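Local coordinates for tail fiber protein (Pseudomonas aeruginosa, PDB 6CL6), which probably recognises receptors on the surface of target bacteria, as the trimeric receptor-binding fiber of the R2 pyocin, a contractile injection system of Pseudomonas aeruginosa, at residues A29-R32 against A37-L40; S252-L257 against G263-A268; G269-S272 against G277-A280. One frame throughout, in Å; residues are numbered along the deposited sequence.

Contact 1 (A29-R32 against A37-L40); sequences AEQR and ARGL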
ATOM      1  N   ALA A  29      -6.743  45.874 -78.283  1.00  9.74           N
ATOM      2  CA  ALA A  29      -5.449  45.882 -77.603  1.00 20.02           C
ATOM      3  C   ALA A  29      -5.666  46.175 -76.125  1.00 17.14           C
ATOM      4  O   ALA A  29      -6.558  46.935 -75.751  1.00 13.07           O
ATOM      5  CB  ALA A  29      -4.515  46.941 -78.224  1.00 18.94           C
ATOM      6  N   GLU A  30      -4.884  45.514 -75.268  1.00 20.50           N
ATOM      7  CA  GLU A  30      -5.119  45.634 -73.828  1.00 17.49           C
ATOM      8  C   GLU A  30      -4.971  47.078 -73.348  1.00 11.41           C
ATOM      9  O   GLU A  30      -5.708  47.513 -72.452  1.00 16.39           O
ATOM     10  CB  GLU A  30      -4.134  44.730 -73.083  1.00 16.05           C
ATOM     11  CG  GLU A  30      -4.296  43.237 -73.436  1.00 22.52           C
ATOM     12  CD  GLU A  30      -3.355  42.316 -72.680  1.00 27.50           C
ATOM     13  OE1 GLU A  30      -2.764  42.753 -71.673  1.00 16.14           O
ATOM     14  OE2 GLU A  30      -3.178  41.161 -73.131  1.00 25.35           O
ATOM     15  N   GLN A  31      -4.073  47.857 -73.985  1.00 14.03           N
ATOM     16  CA  GLN A  31      -3.879  49.247 -73.576  1.00 15.30           C
ATOM     17  C   GLN A  31      -5.133  50.091 -73.764  1.00 27.30           C
ATOM     18  O   GLN A  31      -5.245  51.154 -73.147  1.00 16.68           O
ATOM     19  CB  GLN A  31      -2.718  49.871 -74.335  1.00 13.27           C
ATOM     20  CG  GLN A  31      -1.333  49.323 -73.999  1.00 19.88           C
ATOM     21  CD  GLN A  31      -1.050  47.942 -74.582  1.00 22.32           C
ATOM     22  OE1 GLN A  31      -1.631  47.534 -75.594  1.00 16.86           O
ATOM     23  NE2 GLN A  31      -0.133  47.231 -73.954  1.00 14.43           N
ATOM     24  N   ARG A  32      -6.085  49.643 -74.587  1.00 19.42           N
ATOM     25  CA  ARG A  32      -7.315  50.381 -74.778  1.00 13.06           C
ATOM     26  C   ARG A  32      -8.282  50.228 -73.599  1.00 18.53           C
ATOM     27  O   ARG A  32      -9.230  50.997 -73.502  1.00 15.60           O
ATOM     28  CB  ARG A  32      -8.029  49.918 -76.066  1.00 22.48           C
ATOM     29  CG  ARG A  32      -7.212  50.003 -77.338  1.00 15.29           C
ATOM     30  CD  ARG A  32      -6.969  51.462 -77.768  1.00 18.42           C
ATOM     31  NE  ARG A  32      -5.828  52.075 -77.098  1.00 14.59           N
ATOM     32  CZ  ARG A  32      -4.552  51.829 -77.379  1.00 21.39           C
ATOM     33  NH1 ARG A  32      -4.223  50.952 -78.323  1.00 26.25           N
ATOM     34  NH2 ARG A  32      -3.600  52.455 -76.708  1.00 23.22           N
ATOM     35  N   ALA A  37      -9.470  46.603 -65.673  1.00 11.94           N
ATOM     36  CA  ALA A  37      -9.820  45.439 -66.493  1.00 11.64           C
ATOM     37  C   ALA A  37      -8.610  44.698 -67.022  1.00 13.95           C
ATOM     38  O   ALA A  37      -8.747  43.572 -67.517  1.00 13.69           O
ATOM     39  CB  ALA A  37     -10.726  45.863 -67.655  1.00 14.17           C
ATOM     40  N   ARG A  38      -7.417  45.277 -66.896  1.00  7.78           N
ATOM     41  CA  ARG A  38      -6.160  44.596 -67.201  1.00  7.47           C
ATOM     42  C   ARG A  38      -5.551  43.971 -65.948  1.00  6.82           C
ATOM     43  O   ARG A  38      -4.461  43.422 -66.011  1.00 11.35           O
ATOM     44  CB  ARG A  38      -5.190  45.590 -67.828  1.00 11.36           C
ATOM     45  CG  ARG A  38      -5.724  46.320 -69.068  1.00 13.24           C
ATOM     46  CD  ARG A  38      -4.810  47.460 -69.473  1.00 16.11           C
ATOM     47  NE  ARG A  38      -3.469  47.005 -69.781  1.00 14.15           N
ATOM     48  CZ  ARG A  38      -2.427  47.809 -69.967  1.00 14.51           C
ATOM     49  NH1 ARG A  38      -2.584  49.124 -69.895  1.00 17.18           N
ATOM     50  NH2 ARG A  38      -1.216  47.290 -70.247  1.00 15.91           N
ATOM     51  N   GLY A  39      -6.238  44.057 -64.823  1.00 11.80           N
ATOM     52  CA  GLY A  39      -5.657  43.621 -63.567  1.00  8.81           C
ATOM     53  C   GLY A  39      -4.704  44.608 -62.925  1.00  9.98           C
ATOM     54  O   GLY A  39      -4.037  44.255 -61.935  1.00  7.98           O
ATOM     55  N   LEU A  40      -4.658  45.845 -63.418  1.00 12.40           N
ATOM     56  CA  LEU A  40      -3.774  46.872 -62.868  1.00 11.59           C
ATOM     57  C   LEU A  40      -4.480  47.632 -61.754  1.00 11.18           C
ATOM     58  O   LEU A  40      -5.555  48.200 -61.962  1.00  9.87           O
ATOM     59  CB  LEU A  40      -3.339  47.838 -63.964  1.00 11.87           C
ATOM     60  CG  LEU A  40      -2.466  47.200 -65.064  1.00 14.16           C
ATOM     61  CD1 LEU A  40      -2.258  48.247 -66.190  1.00 24.59           C
ATOM     62  CD2 LEU A  40      -1.200  46.737 -64.533  1.00 21.29           C
TER
HETATM   63  O   HOH W   1      -2.248  44.569 -69.898  1.00 19.11           O
HETATM   64  O   HOH W   2      -5.010  50.977 -70.357  1.00 16.69           O

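Contact 2 (S252-L257 against G263-A268); sequences SGILPL and GSNTAA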
ATOM      1  N   SER A 252       4.990 -30.059  33.663  1.00 38.22           N
ATOM      2  CA  SER A 252       5.859 -31.186  33.354  1.00 31.55           C
ATOM      3  C   SER A 252       7.202 -30.982  34.038  1.00 32.58           C
ATOM      4  O   SER A 252       7.530 -29.876  34.466  1.00 30.92           O
ATOM      5  CB  SER A 252       6.055 -31.364  31.853  1.00 33.24           C
ATOM      6  OG  SER A 252       6.703 -30.235  31.286  1.00 40.43           O
ATOM      7  N   GLY A 253       7.973 -32.068  34.139  1.00 34.62           N
ATOM      8  CA  GLY A 253       9.265 -32.034  34.794  1.00 41.90           C
ATOM      9  C   GLY A 253       9.162 -32.231  36.304  1.00 32.72           C
ATOM     10  O   GLY A 253       8.086 -32.191  36.910  1.00 33.30           O
ATOM     11  N   ILE A 254      10.322 -32.416  36.925  1.00 32.96           N
ATOM     12  CA  ILE A 254      10.414 -32.675  38.366  1.00 33.36           C
ATOM     13  C   ILE A 254      11.443 -31.712  38.946  1.00 33.47           C
ATOM     14  O   ILE A 254      12.616 -31.735  38.555  1.00 34.44           O
ATOM     15  CB  ILE A 254      10.791 -34.127  38.674  1.00 44.97           C
ATOM     16  CG1 ILE A 254       9.655 -35.058  38.235  1.00 35.42           C
ATOM     17  CG2 ILE A 254      11.086 -34.326  40.195  1.00 32.69           C
ATOM     18  CD1 ILE A 254      10.012 -36.528  38.275  1.00 52.72           C
ATOM     19  N   LEU A 255      10.997 -30.864  39.860  1.00 25.97           N
ATOM     20  CA  LEU A 255      11.854 -29.839  40.439  1.00 29.45           C
ATOM     21  C   LEU A 255      12.998 -30.475  41.221  1.00 34.22           C
ATOM     22  O   LEU A 255      12.761 -31.368  42.052  1.00 32.25           O
ATOM     23  CB  LEU A 255      11.026 -28.947  41.368  1.00 31.73           C
ATOM     24  CG  LEU A 255      11.676 -27.645  41.798  1.00 32.51           C
ATOM     25  CD1 LEU A 255      11.802 -26.764  40.552  1.00 32.16           C
ATOM     26  CD2 LEU A 255      10.857 -26.954  42.870  1.00 25.91           C
ATOM     27  N   PRO A 256      14.236 -30.054  41.002  1.00 34.76           N
ATOM     28  CA  PRO A 256      15.356 -30.646  41.742  1.00 32.42           C
ATOM     29  C   PRO A 256      15.611 -29.893  43.043  1.00 32.19           C
ATOM     30  O   PRO A 256      15.064 -28.821  43.291  1.00 26.12           O
ATOM     31  CB  PRO A 256      16.537 -30.494  40.770  1.00 38.92           C
ATOM     32  CG  PRO A 256      16.218 -29.208  40.036  1.00 49.06           C
ATOM     33  CD  PRO A 256      14.703 -29.063  40.004  1.00 35.07           C
ATOM     34  N   LEU A 257      16.439 -30.511  43.896  1.00 28.73           N
ATOM     35  CA  LEU A 257      16.796 -29.885  45.160  1.00 26.23           C
ATOM     36  C   LEU A 257      17.444 -28.520  44.936  1.00 33.77           C
ATOM     37  O   LEU A 257      17.220 -27.587  45.711  1.00 26.35           O
ATOM     38  CB  LEU A 257      17.733 -30.808  45.943  1.00 34.02           C
ATOM     39  CG  LEU A 257      18.203 -30.316  47.300  1.00 41.16           C
ATOM     40  CD1 LEU A 257      17.027 -30.105  48.210  1.00 29.75           C
ATOM     41  CD2 LEU A 257      19.194 -31.299  47.933  1.00 26.81           C
ATOM     42  N   GLY A 263      13.287 -33.488  43.936  1.00 25.66           N
ATOM     43  CA  GLY A 263      14.017 -34.239  42.936  1.00 31.78           C
ATOM     44  C   GLY A 263      13.439 -35.583  42.594  1.00 41.40           C
ATOM     45  O   GLY A 263      14.163 -36.448  42.093  1.00 35.15           O
ATOM     46  N   SER A 264      12.143 -35.773  42.817  1.00 24.88           N
ATOM     47  CA  SER A 264      11.497 -37.065  42.607  1.00 27.90           C
ATOM     48  C   SER A 264       9.996 -36.852  42.607  1.00 24.88           C
ATOM     49  O   SER A 264       9.495 -35.869  43.163  1.00 33.74           O
ATOM     50  CB  SER A 264      11.904 -38.070  43.716  1.00 31.65           C
ATOM     51  OG  SER A 264      11.082 -39.233  43.694  1.00 35.84           O
ATOM     52  N   ASN A 265       9.279 -37.800  42.002  1.00 26.72           N
ATOM     53  CA  ASN A 265       7.822 -37.818  42.057  1.00 38.30           C
ATOM     54  C   ASN A 265       7.284 -38.946  42.931  1.00 31.01           C
ATOM     55  O   ASN A 265       6.075 -39.202  42.906  1.00 32.20           O
ATOM     56  CB  ASN A 265       7.216 -37.916  40.646  1.00 42.11           C
ATOM     57  CG  ASN A 265       7.701 -39.128  39.868  1.00 51.77           C
ATOM     58  OD1 ASN A 265       8.373 -40.005  40.400  1.00 44.46           O
ATOM     59  ND2 ASN A 265       7.348 -39.178  38.584  1.00 49.20           N
ATOM     60  N   THR A 266       8.142 -39.617  43.691  1.00 37.78           N
ATOM     61  CA  THR A 266       7.712 -40.608  44.678  1.00 40.50           C
ATOM     62  C   THR A 266       8.164 -40.188  46.070  1.00 45.99           C
ATOM     63  O   THR A 266       9.185 -39.515  46.232  1.00 31.05           O
ATOM     64  CB  THR A 266       8.274 -42.006  44.381  1.00 33.62           C
ATOM     65  OG1 THR A 266       9.688 -42.013  44.584  1.00 34.56           O
ATOM     66  CG2 THR A 266       7.960 -42.419  42.950  1.00 36.48           C
ATOM     67  N   ALA A 267       7.400 -40.607  47.081  1.00 32.57           N
ATOM     68  CA  ALA A 267       7.775 -40.311  48.459  1.00 43.25           C
ATOM     69  C   ALA A 267       9.146 -40.875  48.783  1.00 33.18           C
ATOM     70  O   ALA A 267       9.974 -40.212  49.426  1.00 32.20           O
ATOM     71  CB  ALA A 267       6.722 -40.874  49.407  1.00 25.26           C
ATOM     72  N   ALA A 268       9.396 -42.125  48.383  1.00 30.88           N
ATOM     73  CA  ALA A 268      10.694 -42.736  48.639  1.00 40.58           C
ATOM     74  C   ALA A 268      11.809 -41.942  47.971  1.00 33.10           C
ATOM     75  O   ALA A 268      12.838 -41.655  48.591  1.00 26.58           O
ATOM     76  CB  ALA A 268      10.696 -44.181  48.149  1.00 39.63           C
TER

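Contact 3 (G269-S272 against G277-A280); sequences GARS and GVPA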
ATOM      1  N   GLY A 269      11.631 -41.600  46.694  1.00 35.04           N
ATOM      2  CA  GLY A 269      12.631 -40.799  46.008  1.00 30.85           C
ATOM      3  C   GLY A 269      12.845 -39.453  46.664  1.00 27.74           C
ATOM      4  O   GLY A 269      13.984 -38.991  46.798  1.00 29.81           O
ATOM      5  N   ALA A 270      11.756 -38.805  47.081  1.00 23.86           N
ATOM      6  CA  ALA A 270      11.874 -37.529  47.780  1.00 23.87           C
ATOM      7  C   ALA A 270      12.688 -37.685  49.059  1.00 23.61           C
ATOM      8  O   ALA A 270      13.597 -36.890  49.341  1.00 23.62           O
ATOM      9  CB  ALA A 270      10.487 -36.983  48.101  1.00 30.32           C
ATOM     10  N   ARG A 271      12.397 -38.723  49.833  1.00 25.87           N
ATOM     11  CA  ARG A 271      13.132 -38.936  51.076  1.00 28.53           C
ATOM     12  C   ARG A 271      14.610 -39.159  50.801  1.00 27.20           C
ATOM     13  O   ARG A 271      15.470 -38.676  51.550  1.00 26.30           O
ATOM     14  CB  ARG A 271      12.548 -40.129  51.839  1.00 28.14           C
ATOM     15  CG  ARG A 271      11.177 -39.879  52.437  1.00 24.25           C
ATOM     16  CD  ARG A 271      10.845 -40.986  53.452  1.00 32.90           C
ATOM     17  NE  ARG A 271      10.969 -42.305  52.852  1.00 23.39           N
ATOM     18  CZ  ARG A 271       9.968 -42.986  52.286  1.00 52.37           C
ATOM     19  NH1 ARG A 271       8.747 -42.470  52.221  1.00 27.86           N
ATOM     20  NH2 ARG A 271      10.194 -44.187  51.781  1.00 25.29           N
ATOM     21  N   SER A 272      14.932 -39.873  49.721  1.00 27.45           N
ATOM     22  CA  SER A 272      16.330 -40.090  49.388  1.00 35.90           C
ATOM     23  C   SER A 272      17.028 -38.781  49.036  1.00 39.52           C
ATOM     24  O   SER A 272      18.216 -38.600  49.334  1.00 28.57           O
ATOM     25  CB  SER A 272      16.448 -41.076  48.229  1.00 33.92           C
ATOM     26  OG  SER A 272      17.817 -41.240  47.877  1.00 34.27           O
ATOM     27  N   GLY A 277      14.346 -40.117  56.959  1.00 24.41           N
ATOM     28  CA  GLY A 277      13.870 -41.424  57.349  1.00 23.58           C
ATOM     29  C   GLY A 277      12.344 -41.472  57.393  1.00 23.67           C
ATOM     30  O   GLY A 277      11.649 -40.478  57.152  1.00 27.10           O
ATOM     31  N   VAL A 278      11.835 -42.666  57.660  1.00 22.56           N
ATOM     32  CA  VAL A 278      10.400 -42.928  57.715  1.00 24.61           C
ATOM     33  C   VAL A 278       9.950 -43.016  59.175  1.00 21.96           C
ATOM     34  O   VAL A 278      10.781 -43.223  60.082  1.00 24.57           O
ATOM     35  CB  VAL A 278      10.031 -44.221  56.955  1.00 32.98           C
ATOM     36  CG1 VAL A 278      10.310 -44.081  55.451  1.00 28.37           C
ATOM     37  CG2 VAL A 278      10.756 -45.447  57.526  1.00 26.45           C
ATOM     38  N   PRO A 279       8.667 -42.844  59.454  1.00 32.13           N
ATOM     39  CA  PRO A 279       8.218 -42.879  60.848  1.00 28.93           C
ATOM     40  C   PRO A 279       8.331 -44.272  61.436  1.00 26.27           C
ATOM     41  O   PRO A 279       8.100 -45.277  60.762  1.00 23.88           O
ATOM     42  CB  PRO A 279       6.754 -42.433  60.781  1.00 27.59           C
ATOM     43  CG  PRO A 279       6.604 -41.767  59.382  1.00 26.97           C
ATOM     44  CD  PRO A 279       7.576 -42.501  58.507  1.00 26.50           C
ATOM     45  N   ALA A 280       8.702 -44.327  62.707  1.00 24.98           N
ATOM     46  CA  ALA A 280       8.550 -45.560  63.470  1.00 22.27           C
ATOM     47  C   ALA A 280       7.073 -45.747  63.809  1.00 25.08           C
ATOM     48  O   ALA A 280       6.296 -44.785  63.862  1.00 24.69           O
ATOM     49  CB  ALA A 280       9.410 -45.529  64.731  1.00 20.52           C
TER

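Contact 1 (A29-R32 against A37-L40)
R38 reaches back over the short 3-10 turn of E30-R32, and two waters rather than direct bonds join its guanidinium to that turn. Both segments belong to the loop between strand 23-25 and strand 57-60 of the trimeric fiber, and each carries a piece of 3-10 structure. The closest touch is between R38 CD and the backbone O of E30, at 3.1 Å. The chain bends about CG-CD (chi3 59°), which swings the guanidinium in over the Q31 backbone: Q31 CA lies against one face toward the rim, and L40 CD1 sits over the centre of the other, 3.7 Å above the plane. The Q31 amide passes by with its plane turned 64° from the guanidinium, NE2 staying 3.9 Å from R38 NH2. Water bonding fixes the group further. R38 NE donates to a water in its own plane at 2.7 Å, and that water donates to E30 OE1, linking two opposite charges that do not touch. The turn itself is closed by R32 N bonding to A29 O. Around this, F36 of the second subunit packs on E30 and its Q82 on R38, while R32 NE bonds to G26 O of the third. On the far side of the guanidinium a second water takes a hydrogen from R38 NH1 (3.1 Å) and gives one to Q31 O (2.8 Å).

Contact 2 (S252-L257 against G263-A268)
I254 lies against the backbone of G263 and S264 with one branch and against the N265 side chain with the other. Its first torsion (chi1 -66°) splits the work: CG2, anti to the backbone N, presses on the peptide between G263 and S264, coming within 3.2 Å of S264 N, while CG1 leads through an extended chi2 (170°) to CD1, which reaches the N265 amide. The two side chains run obliquely past each other, with I254 CD1 lying 3.8 Å from both CG and ND2 of N265, a van der Waals touch of a methyl on a polar group. N265 CB joins in, 3.9 Å from the same I254 CD1.

The direct polar link is made by backbone. G263 N donates to L255 O at 2.9 Å from within the carbonyl plane, though the N-H...O line is bent (138°), and G263 CA adds a CH...O contact to the same oxygen. Here G263, at positive phi, comes so near the other segment that its CA is 4.0 Å from P256 CA. Past this point S264 OG accepts from T266 N in a straight bond, an ST turn that shapes the run into the helix.

The contact thus closes the loop between strand 250-252 and helix 267-274, whose N-cap is T266, its OG1 taking the N-H of G269. L255 packs on L255 of both other subunits, and S252 continues a parallel beta ladder into the third.

Contact 3 (G269-S272 against G277-A280)
A turn of helix, G269-S272, faces the extended chain G277-A280 that leaves it, and the backbones stay well apart: R271 and G277 are the nearest pair, with CA atoms 6.8 Å from each other. R271 bridges that distance with its side chain. It leaves the helix toward the other segment and bends at chi3 (-54°), which brings NE and the guanidinium up to V278. The valine answers with a single methyl. CG1, set anti to the carbonyl carbon (chi1 -65°), sits over one face of the guanidinium toward the rim, 3.2 Å from R271 NE and 3.4 Å from R271 CZ. The two side chains pass obliquely, and the contact is a methyl laid on the flat cation. Lower on the arginine, R271 CD approaches both V278 CG1, at 3.7 Å, and the carbonyl O of G277, at 3.8 Å. The polar end is anchored elsewhere: R271 NH1 bonds to I274 O of the second subunit, which probably helps to hold the guanidinium in place beside the methyl.

Helix 267-274 is here fastened to the linker that leads into strand 281-283, an outermost strand, within this chain, of the C-terminal antiparallel sheet. V278 N bonds to D294 OD1 and P279 O to N293 ND2, both in the loop between strands 288-292 and 297-306. The linker is also held across the trimer, since G277 makes backbone bonds to both other subunits and A280 N bonds to D294 OD2 of the second.

How the contacts relate
From the N terminus, contact 1 closes a short loop well ahead of strand 57-60, an outermost strand within this chain of the first sheet in this C-terminal fragment. The chain then passes through that sheet and the mixed sheet that runs from strand 132-133 to strand 202-208 before contact 2 opens; the centres of contacts 1 and 2 are about 139 Å apart, on opposite sides of the chain's centre. Contact 2 closes the loop leading to helix 267-274, and contact 3 ties that helix to the segment entering strand 281-283. All three follow in series, none nested or crossed. Contacts 2 and 3 touch where S264 packs on G269 and A270, and each contact also meets the second subunit.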